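Local coordinates for protein alanine racemase (Actinobacillus succinogenes, PDB 3C3K) that has the two-lobed periplasmic binding protein-like fold, with a parallel sheet flanked by helices in each lobe, and assembles as two chains, at residues S102-D107 with M244-L249; Y168-L173 with D193-G198; A174-L179 with L203-L208. All coordinates share one frame; numbering follows the deposited sequence.

Contact 1. Residues S102-D107 with M244-L249; sequences SSVSID and MKAVSL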
loop_
_atom_site.group_PDB
_atom_site.type_symbol
_atom_site.label_atom_id
_atom_site.label_comp_id
_atom_site.label_asym_id
_atom_site.label_seq_id
_atom_site.Cartn_x
_atom_site.Cartn_y
_atom_site.Cartn_z
ATOM N N SER B 102 20.274 -7.316 -15.529
ATOM C CA SER B 102 19.159 -8.138 -15.879
ATOM C C SER B 102 17.890 -7.571 -15.279
ATOM O O SER B 102 17.925 -6.969 -14.211
ATOM C CB SER B 102 19.354 -9.587 -15.406
ATOM O OG SER B 102 20.510 -10.136 -16.016
ATOM N N SER B 103 16.756 -7.814 -15.962
ATOM C CA SER B 103 15.499 -7.159 -15.630
ATOM C C SER B 103 14.363 -8.132 -15.824
ATOM O O SER B 103 14.473 -9.124 -16.544
ATOM C CB SER B 103 15.251 -5.935 -16.519
ATOM O OG SER B 103 15.177 -6.407 -17.847
ATOM N N VAL B 104 13.236 -7.779 -15.235
ATOM C CA VAL B 104 11.982 -8.475 -15.425
ATOM C C VAL B 104 10.868 -7.400 -15.345
ATOM O O VAL B 104 10.861 -6.571 -14.449
ATOM C CB VAL B 104 11.796 -9.653 -14.410
ATOM C CG1 VAL B 104 11.967 -9.207 -12.984
ATOM C CG2 VAL B 104 10.379 -10.277 -14.541
ATOM N N SER B 105 10.011 -7.374 -16.354
ATOM C CA SER B 105 8.951 -6.359 -16.514
ATOM C C SER B 105 7.969 -6.815 -17.580
ATOM O O SER B 105 8.099 -7.912 -18.127
ATOM C CB SER B 105 9.504 -4.996 -16.921
ATOM O OG SER B 105 10.222 -5.100 -18.096
ATOM N N ILE B 106 6.955 -5.993 -17.838
ATOM C CA ILE B 106 6.103 -6.183 -18.983
ATOM C C ILE B 106 6.582 -5.255 -20.107
ATOM O O ILE B 106 7.491 -4.429 -19.899
ATOM C CB ILE B 106 4.612 -5.827 -18.644
ATOM C CG1 ILE B 106 4.473 -4.307 -18.375
ATOM C CG2 ILE B 106 4.108 -6.728 -17.496
ATOM C CD1 ILE B 106 3.083 -3.730 -18.502
ATOM N N ASP B 107 5.934 -5.368 -21.280
ATOM C CA ASP B 107 6.170 -4.439 -22.389
ATOM C C ASP B 107 5.157 -3.275 -22.303
ATOM O O ASP B 107 4.036 -3.393 -22.746
ATOM C CB ASP B 107 5.979 -5.184 -23.722
ATOM C CG ASP B 107 6.263 -4.321 -24.930
ATOM O OD1 ASP B 107 6.273 -3.077 -24.884
ATOM O OD2 ASP B 107 6.459 -4.900 -25.986
ATOM N N MET B 244 8.925 -12.676 -7.959
ATOM C CA MET B 244 9.501 -14.024 -7.780
ATOM C C MET B 244 10.626 -14.220 -8.815
ATOM O O MET B 244 11.698 -14.762 -8.494
ATOM C CB MET B 244 8.415 -15.076 -7.953
ATOM C CG MET B 244 7.291 -15.044 -6.930
ATOM S SD MET B 244 5.923 -16.251 -7.214
ATOM C CE MET B 244 5.482 -15.764 -8.751
ATOM N N LYS B 245 10.404 -13.706 -10.028
ATOM C CA LYS B 245 11.361 -13.892 -11.126
ATOM C C LYS B 245 12.577 -13.046 -10.865
ATOM O O LYS B 245 13.706 -13.488 -11.124
ATOM C CB LYS B 245 10.685 -13.625 -12.517
ATOM C CG LYS B 245 11.619 -13.848 -13.790
ATOM C CD LYS B 245 12.227 -15.260 -13.775
ATOM C CE LYS B 245 12.141 -15.967 -15.095
ATOM N NZ LYS B 245 12.448 -17.447 -14.940
ATOM N N ALA B 246 12.384 -11.831 -10.318
ATOM C CA ALA B 246 13.515 -10.969 -10.004
ATOM C C ALA B 246 14.449 -11.705 -9.045
ATOM O O ALA B 246 15.627 -11.832 -9.304
ATOM C CB ALA B 246 13.068 -9.561 -9.494
ATOM N N VAL B 247 13.907 -12.313 -8.006
ATOM C CA VAL B 247 14.718 -13.134 -7.097
ATOM C C VAL B 247 15.420 -14.273 -7.756
ATOM O O VAL B 247 16.626 -14.485 -7.476
ATOM C CB VAL B 247 13.902 -13.634 -5.881
ATOM C CG1 VAL B 247 14.747 -14.595 -4.997
ATOM C CG2 VAL B 247 13.425 -12.438 -5.117
ATOM N N SER B 248 14.694 -15.001 -8.609
ATOM C CA SER B 248 15.270 -16.053 -9.411
ATOM C C SER B 248 16.479 -15.630 -10.224
ATOM O O SER B 248 17.457 -16.394 -10.303
ATOM C CB SER B 248 14.244 -16.678 -10.348
ATOM O OG SER B 248 13.568 -17.649 -9.568
ATOM N N LEU B 249 16.396 -14.429 -10.797
ATOM C CA LEU B 249 17.505 -13.876 -11.555
ATOM C C LEU B 249 18.654 -13.482 -10.634
ATOM O O LEU B 249 19.870 -13.618 -11.017
ATOM C CB LEU B 249 17.043 -12.704 -12.442
ATOM C CG LEU B 249 15.989 -12.946 -13.546
ATOM C CD1 LEU B 249 15.638 -11.620 -14.309
ATOM C CD2 LEU B 249 16.524 -13.967 -14.494
#

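Contact 2. Residues Y168-L173 with D193-G198; sequences YMAGKL and DVLAAG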
loop_
_atom_site.group_PDB
_atom_site.type_symbol
_atom_site.label_atom_id
_atom_site.label_comp_id
_atom_site.label_asym_id
_atom_site.label_seq_id
_atom_site.Cartn_x
_atom_site.Cartn_y
_atom_site.Cartn_z
ATOM N N TYR B 168 -5.397 8.996 -4.913
ATOM C CA TYR B 168 -6.671 9.171 -5.604
ATOM C C TYR B 168 -6.958 10.680 -5.787
ATOM O O TYR B 168 -7.455 11.070 -6.804
ATOM C CB TYR B 168 -7.803 8.432 -4.872
ATOM C CG TYR B 168 -8.484 9.288 -3.848
ATOM C CD1 TYR B 168 -9.632 10.040 -4.172
ATOM C CD2 TYR B 168 -7.973 9.388 -2.564
ATOM C CE1 TYR B 168 -10.236 10.862 -3.243
ATOM C CE2 TYR B 168 -8.592 10.194 -1.607
ATOM C CZ TYR B 168 -9.711 10.918 -1.950
ATOM O OH TYR B 168 -10.299 11.693 -0.986
ATOM N N MET B 169 -6.584 11.501 -4.827
ATOM C CA MET B 169 -6.784 12.935 -4.930
ATOM C C MET B 169 -6.041 13.487 -6.122
ATOM O O MET B 169 -6.571 14.368 -6.826
ATOM C CB MET B 169 -6.341 13.678 -3.633
ATOM C CG MET B 169 -6.616 15.209 -3.691
ATOM S SD MET B 169 -8.351 15.633 -4.019
ATOM C CE MET B 169 -9.327 14.392 -3.037
ATOM N N ALA B 170 -4.801 13.000 -6.354
ATOM C CA ALA B 170 -4.062 13.442 -7.512
ATOM C C ALA B 170 -4.788 13.071 -8.783
ATOM O O ALA B 170 -4.786 13.824 -9.731
ATOM C CB ALA B 170 -2.705 12.868 -7.518
ATOM N N GLY B 171 -5.404 11.897 -8.813
ATOM C CA GLY B 171 -6.170 11.462 -9.979
ATOM C C GLY B 171 -7.375 12.383 -10.265
ATOM O O GLY B 171 -7.749 12.651 -11.418
ATOM N N LYS B 172 -8.008 12.795 -9.181
ATOM C CA LYS B 172 -9.235 13.521 -9.174
ATOM C C LYS B 172 -8.895 14.924 -9.690
ATOM O O LYS B 172 -9.572 15.436 -10.585
ATOM C CB LYS B 172 -9.731 13.561 -7.699
ATOM C CG LYS B 172 -11.113 13.972 -7.513
ATOM C CD LYS B 172 -11.667 13.691 -6.098
ATOM C CE LYS B 172 -12.988 14.450 -6.009
ATOM N NZ LYS B 172 -13.649 14.151 -4.729
ATOM N N LEU B 173 -7.819 15.502 -9.163
ATOM C CA LEU B 173 -7.295 16.794 -9.632
ATOM C C LEU B 173 -6.838 16.824 -11.127
ATOM O O LEU B 173 -7.173 17.768 -11.892
ATOM C CB LEU B 173 -6.129 17.175 -8.752
ATOM C CG LEU B 173 -6.526 17.333 -7.299
ATOM C CD1 LEU B 173 -5.264 17.594 -6.415
ATOM C CD2 LEU B 173 -7.487 18.502 -7.193
ATOM N N ASP B 193 -3.973 2.260 -11.536
ATOM C CA ASP B 193 -5.312 2.134 -10.996
ATOM C C ASP B 193 -5.607 3.145 -9.872
ATOM O O ASP B 193 -6.714 3.508 -9.700
ATOM C CB ASP B 193 -5.519 0.719 -10.426
ATOM C CG ASP B 193 -5.464 -0.343 -11.488
ATOM O OD1 ASP B 193 -5.719 -0.015 -12.668
ATOM O OD2 ASP B 193 -5.267 -1.515 -11.151
ATOM N N VAL B 194 -4.617 3.563 -9.100
ATOM C CA VAL B 194 -4.833 4.524 -7.982
ATOM C C VAL B 194 -5.334 5.881 -8.569
ATOM O O VAL B 194 -6.268 6.503 -8.066
ATOM C CB VAL B 194 -3.542 4.725 -7.182
ATOM C CG1 VAL B 194 -3.716 5.783 -6.102
ATOM C CG2 VAL B 194 -3.098 3.413 -6.513
ATOM N N LEU B 195 -4.694 6.316 -9.636
ATOM C CA LEU B 195 -5.067 7.589 -10.274
ATOM C C LEU B 195 -6.419 7.442 -10.951
ATOM O O LEU B 195 -7.194 8.387 -10.970
ATOM C CB LEU B 195 -3.985 7.959 -11.290
ATOM C CG LEU B 195 -2.657 8.253 -10.592
ATOM C CD1 LEU B 195 -1.621 8.509 -11.725
ATOM C CD2 LEU B 195 -2.758 9.458 -9.602
ATOM N N ALA B 196 -6.714 6.255 -11.479
ATOM C CA ALA B 196 -7.980 6.024 -12.228
ATOM C C ALA B 196 -9.163 6.017 -11.259
ATOM O O ALA B 196 -10.262 6.479 -11.585
ATOM C CB ALA B 196 -7.929 4.719 -13.055
ATOM N N ALA B 197 -8.934 5.519 -10.039
ATOM C CA ALA B 197 -9.995 5.515 -9.027
ATOM C C ALA B 197 -10.413 6.953 -8.716
ATOM O O ALA B 197 -11.588 7.224 -8.475
ATOM C CB ALA B 197 -9.534 4.800 -7.776
ATOM N N GLY B 198 -9.443 7.865 -8.738
ATOM C CA GLY B 198 -9.694 9.301 -8.519
ATOM C C GLY B 198 -10.359 9.903 -9.739
ATOM O O GLY B 198 -11.231 10.786 -9.639
#

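Contact 3. Residues A174-L179 with L203-L208; sequences ATFSLL and LTESGL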
loop_
_atom_site.group_PDB
_atom_site.type_symbol
_atom_site.label_atom_id
_atom_site.label_comp_id
_atom_site.label_asym_id
_atom_site.label_seq_id
_atom_site.Cartn_x
_atom_site.Cartn_y
_atom_site.Cartn_z
ATOM N N ALA B 174 -6.051 15.828 -11.539
ATOM C CA ALA B 174 -5.772 15.609 -12.932
ATOM C C ALA B 174 -7.093 15.596 -13.768
ATOM O O ALA B 174 -7.188 16.199 -14.814
ATOM C CB ALA B 174 -5.013 14.267 -13.119
ATOM N N THR B 175 -8.107 14.892 -13.309
ATOM C CA THR B 175 -9.332 14.813 -14.033
ATOM C C THR B 175 -10.066 16.155 -14.124
ATOM O O THR B 175 -10.529 16.527 -15.188
ATOM C CB THR B 175 -10.222 13.701 -13.464
ATOM O OG1 THR B 175 -9.482 12.459 -13.531
ATOM C CG2 THR B 175 -11.523 13.639 -14.207
ATOM N N PHE B 176 -10.183 16.862 -13.025
ATOM C CA PHE B 176 -10.821 18.173 -13.069
ATOM C C PHE B 176 -10.090 19.056 -14.084
ATOM O O PHE B 176 -10.708 19.675 -14.916
ATOM C CB PHE B 176 -10.911 18.806 -11.665
ATOM C CG PHE B 176 -11.997 18.171 -10.792
ATOM C CD1 PHE B 176 -13.293 18.091 -11.225
ATOM C CD2 PHE B 176 -11.689 17.602 -9.548
ATOM C CE1 PHE B 176 -14.253 17.498 -10.439
ATOM C CE2 PHE B 176 -12.667 17.043 -8.757
ATOM C CZ PHE B 176 -13.907 16.974 -9.182
ATOM N N SER B 177 -8.784 18.996 -14.110
ATOM C CA SER B 177 -7.996 19.786 -15.055
ATOM C C SER B 177 -8.331 19.449 -16.508
ATOM O O SER B 177 -8.389 20.361 -17.333
ATOM C CB SER B 177 -6.521 19.533 -14.784
ATOM O OG SER B 177 -5.708 20.277 -15.694
ATOM N N LEU B 178 -8.600 18.168 -16.830
ATOM C CA LEU B 178 -8.926 17.745 -18.225
ATOM C C LEU B 178 -10.343 18.093 -18.623
ATOM O O LEU B 178 -10.649 18.298 -19.804
ATOM C CB LEU B 178 -8.757 16.227 -18.410
ATOM C CG LEU B 178 -7.359 15.605 -18.218
ATOM C CD1 LEU B 178 -7.523 14.115 -18.016
ATOM C CD2 LEU B 178 -6.439 15.890 -19.387
ATOM N N LEU B 179 -11.217 18.162 -17.628
ATOM C CA LEU B 179 -12.586 18.541 -17.862
ATOM C C LEU B 179 -12.679 20.035 -18.080
ATOM O O LEU B 179 -13.645 20.484 -18.672
ATOM C CB LEU B 179 -13.479 18.142 -16.701
ATOM C CG LEU B 179 -13.560 16.601 -16.563
ATOM C CD1 LEU B 179 -14.382 16.177 -15.342
ATOM C CD2 LEU B 179 -14.156 16.016 -17.821
ATOM N N LEU B 203 -15.234 12.205 -12.067
ATOM C CA LEU B 203 -16.191 12.052 -13.162
ATOM C C LEU B 203 -17.652 11.963 -12.618
ATOM O O LEU B 203 -18.574 12.664 -13.085
ATOM C CB LEU B 203 -15.825 10.809 -13.978
ATOM C CG LEU B 203 -14.659 11.017 -14.987
ATOM C CD1 LEU B 203 -14.391 9.735 -15.659
ATOM C CD2 LEU B 203 -14.972 12.088 -16.063
ATOM N N THR B 204 -17.835 11.091 -11.627
ATOM C CA THR B 204 -19.101 10.904 -10.911
ATOM C C THR B 204 -19.596 12.165 -10.218
ATOM O O THR B 204 -20.806 12.489 -10.261
ATOM C CB THR B 204 -18.962 9.803 -9.874
ATOM O OG1 THR B 204 -18.518 8.622 -10.544
ATOM C CG2 THR B 204 -20.264 9.546 -9.188
ATOM N N GLU B 205 -18.692 12.876 -9.569
ATOM C CA GLU B 205 -19.080 14.104 -8.881
ATOM C C GLU B 205 -19.383 15.201 -9.886
ATOM O O GLU B 205 -20.019 16.187 -9.571
ATOM C CB GLU B 205 -17.983 14.549 -7.939
ATOM C CG GLU B 205 -17.849 13.658 -6.731
ATOM C CD GLU B 205 -16.662 14.046 -5.875
ATOM O OE1 GLU B 205 -15.906 14.956 -6.276
ATOM O OE2 GLU B 205 -16.494 13.450 -4.799
ATOM N N SER B 206 -18.915 15.033 -11.106
ATOM C CA SER B 206 -19.129 16.025 -12.147
ATOM C C SER B 206 -20.411 15.653 -12.907
ATOM O O SER B 206 -20.829 16.366 -13.786
ATOM C CB SER B 206 -17.925 16.066 -13.092
ATOM O OG SER B 206 -16.818 16.781 -12.529
ATOM N N GLY B 207 -20.998 14.488 -12.592
ATOM C CA GLY B 207 -22.245 14.027 -13.242
ATOM C C GLY B 207 -22.045 13.434 -14.633
ATOM O O GLY B 207 -22.941 13.449 -15.488
ATOM N N LEU B 208 -20.869 12.898 -14.874
ATOM C CA LEU B 208 -20.621 12.279 -16.110
ATOM C C LEU B 208 -20.802 10.775 -15.922
ATOM O O LEU B 208 -20.509 10.225 -14.876
ATOM C CB LEU B 208 -19.259 12.694 -16.597
ATOM C CG LEU B 208 -19.154 14.208 -16.901
ATOM C CD1 LEU B 208 -17.696 14.769 -16.749
ATOM C CD2 LEU B 208 -19.671 14.438 -18.310
#

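Contact 1. Residues S102-D107 with M244-L249
Strand 102-105 runs almost exactly against helix segment 244-249: the N-to-C directions differ by 167° and the axes come within 8.2 Å, a close approach for a helix on a sheet. V104 faces A246 at the point of closest backbone approach, 6.2 Å between their CA atoms, and no hydrogen bond crosses the gap, so the surfaces join by apolar packing. The chi1 of V104, 53°, is the less usual valine choice, which sets CG1 in the crowded position between backbone N and carbonyl carbon and spreads the two methyls towards different helix residues. CG1 meets A246 CB at 3.7 Å, whereas CG2 lies 3.9 Å from K245 CG, against the first carbons of a lysine chain that crosses it obliquely, then bends at chi2 and chi3 and carries its ammonium away. The small CB of A246 also reaches V90 and C92, so alanine suits this close approach. Such layering is that of the alpha/beta sandwich of periplasmic binding protein-like lobes: here strand 102-105 is an inner strand of a six-stranded parallel sheet, between 89-92 and 264-266, and helix 239-254 packs on one face, beside helix 21-35. One turn past K245, L249 extends its side chain to the strand with CG anti to the carbonyl carbon. Its CD1 rests 3.5 Å from S103 O, then reaches V104 CB at 4.3 Å and S102 CB at 4.4 Å. The CB of S103 points away from the helix, and its OG hydrogen-bonds H264 ND1, while S102 OG bonds V263 N; both buried hydroxyls are satisfied beside the next strand.

Contact 2. Residues Y168-L173 with D193-G198
Main-chain atoms make most of this helix-helix contact. Segments 168-173 and 193-198 cross at -56° with their axes only 6.5 Å apart, and the nearest CA atoms, those of G171 and L195, are 4.0 Å apart. Three CA-H...O contacts span the crossing in place of conventional hydrogen bonds. G198 CA lies 3.3 Å from Y168 O with 150° at the hydrogen, the straightest of the three; G171 CA approaches L195 O at 3.4 Å; and K172 CA approaches G198 O. Glycine suits both central positions for a plain steric reason: each would direct a CB into the opposite helix, and at G198 that atom would fall 2.0 Å from Y168 O. Both helices belong to consecutive beta-alpha-beta units of the second lobe, the first bridging strands 159-162 and 187-190, the second continuing from 187-190 to 215-217, and the two glycines let these neighbours meet backbone to backbone.

Apolar side chains frame the crossing. L195, with CG beside its backbone N, sends CD2 to within 3.7 Å of G171 N and 4.0 Å of A170 CB. V194 places CG1, anti to its own N, near Y168 N. The Y168 ring swings off the crossing and offers its edge, near the ring plane, to G198 CA; its OH makes a weak hydrogen bond to Q226 OE1 of the second subunit, so this residue also meets the dimer partner.

Among the polar groups, K172 leans its CB and CG along G198 O, then stretches fully extended towards the flank of helix 193-205. There NZ hydrogen-bonds Q201 OE1 and forms a salt bridge with E205 OE1, a pairing that would partly neutralise both charges.

Contact 3. Residues A174-L179 with L203-L208
L179 sits at the middle of the contact, touching L203, S206 and L208 from the common leucine conformation, with CG anti to the carbonyl carbon (chi1 -66°) and an extended chi2. The result is a forked tip aimed across the gap: CD1 and CD2 each lie 3.9 Å from L208 CD1, the two leucines meeting tip to tip, while CD1 also touches L203 CD2 at 4.2 Å. L203 directs its isobutyl group towards the first helix through a chi1 of -80°, and its CG meets T175 CG2, the two side chains crossing near a right angle. T175 divides the work between its branches: CG2, anti to the backbone N, faces L203, whereas OG1, beside that N, hydrogen-bonds G171 O one turn back, leaving only a methyl in the apolar patch.

The contact joins the end of helix 168-179 to the last turn of helix 193-205 and the turn after it, in the second lobe, where the backbones stand farther apart than at the glycine crossing. Helix 193-205 finishes in a Schellman motif: L208 N bonds L203 O at 2.9 Å, a weaker bond runs from G207 N to T204 O, and G207 takes the positive phi that glycine adopts easily. The chain turns so that L208 CD1 meets L179.

Farther out, F176, its CG anti to the carbonyl carbon, presents its ring edge to oxygen atoms, which suit the slightly positive aromatic hydrogens. CE1 is 3.4 Å from S206 OG, and CZ is 4.1 Å from E205 OE1 of a carboxylate held by K172, with ring and carboxylate planes 25° apart. S206 OG, anti to its carbonyl carbon and beside its own N, hydrogen-bonds A202 O and also lies 3.8 Å from L179 CD1.

Followed from the N terminus, the chain builds the first-lobe sheet as far as strand 102-105, then passes into the second lobe and returns with helix 239-254, where contact 1 closes the widest loop. Contacts 2 and 3 are nested inside that excursion, across the chain's centre from contact 1. They cross each other in sequence: 168-173 and 174-179 follow one another on a single helix, and 193-198 and 203-208 lie in the same order on the next helix and its ending. With centres about 11 Å apart, they join one helix pair at its crossing and at its far ends, while contact 1, about 28 Å from contact 2 between centres, fastens a helix to a sheet in the other lobe.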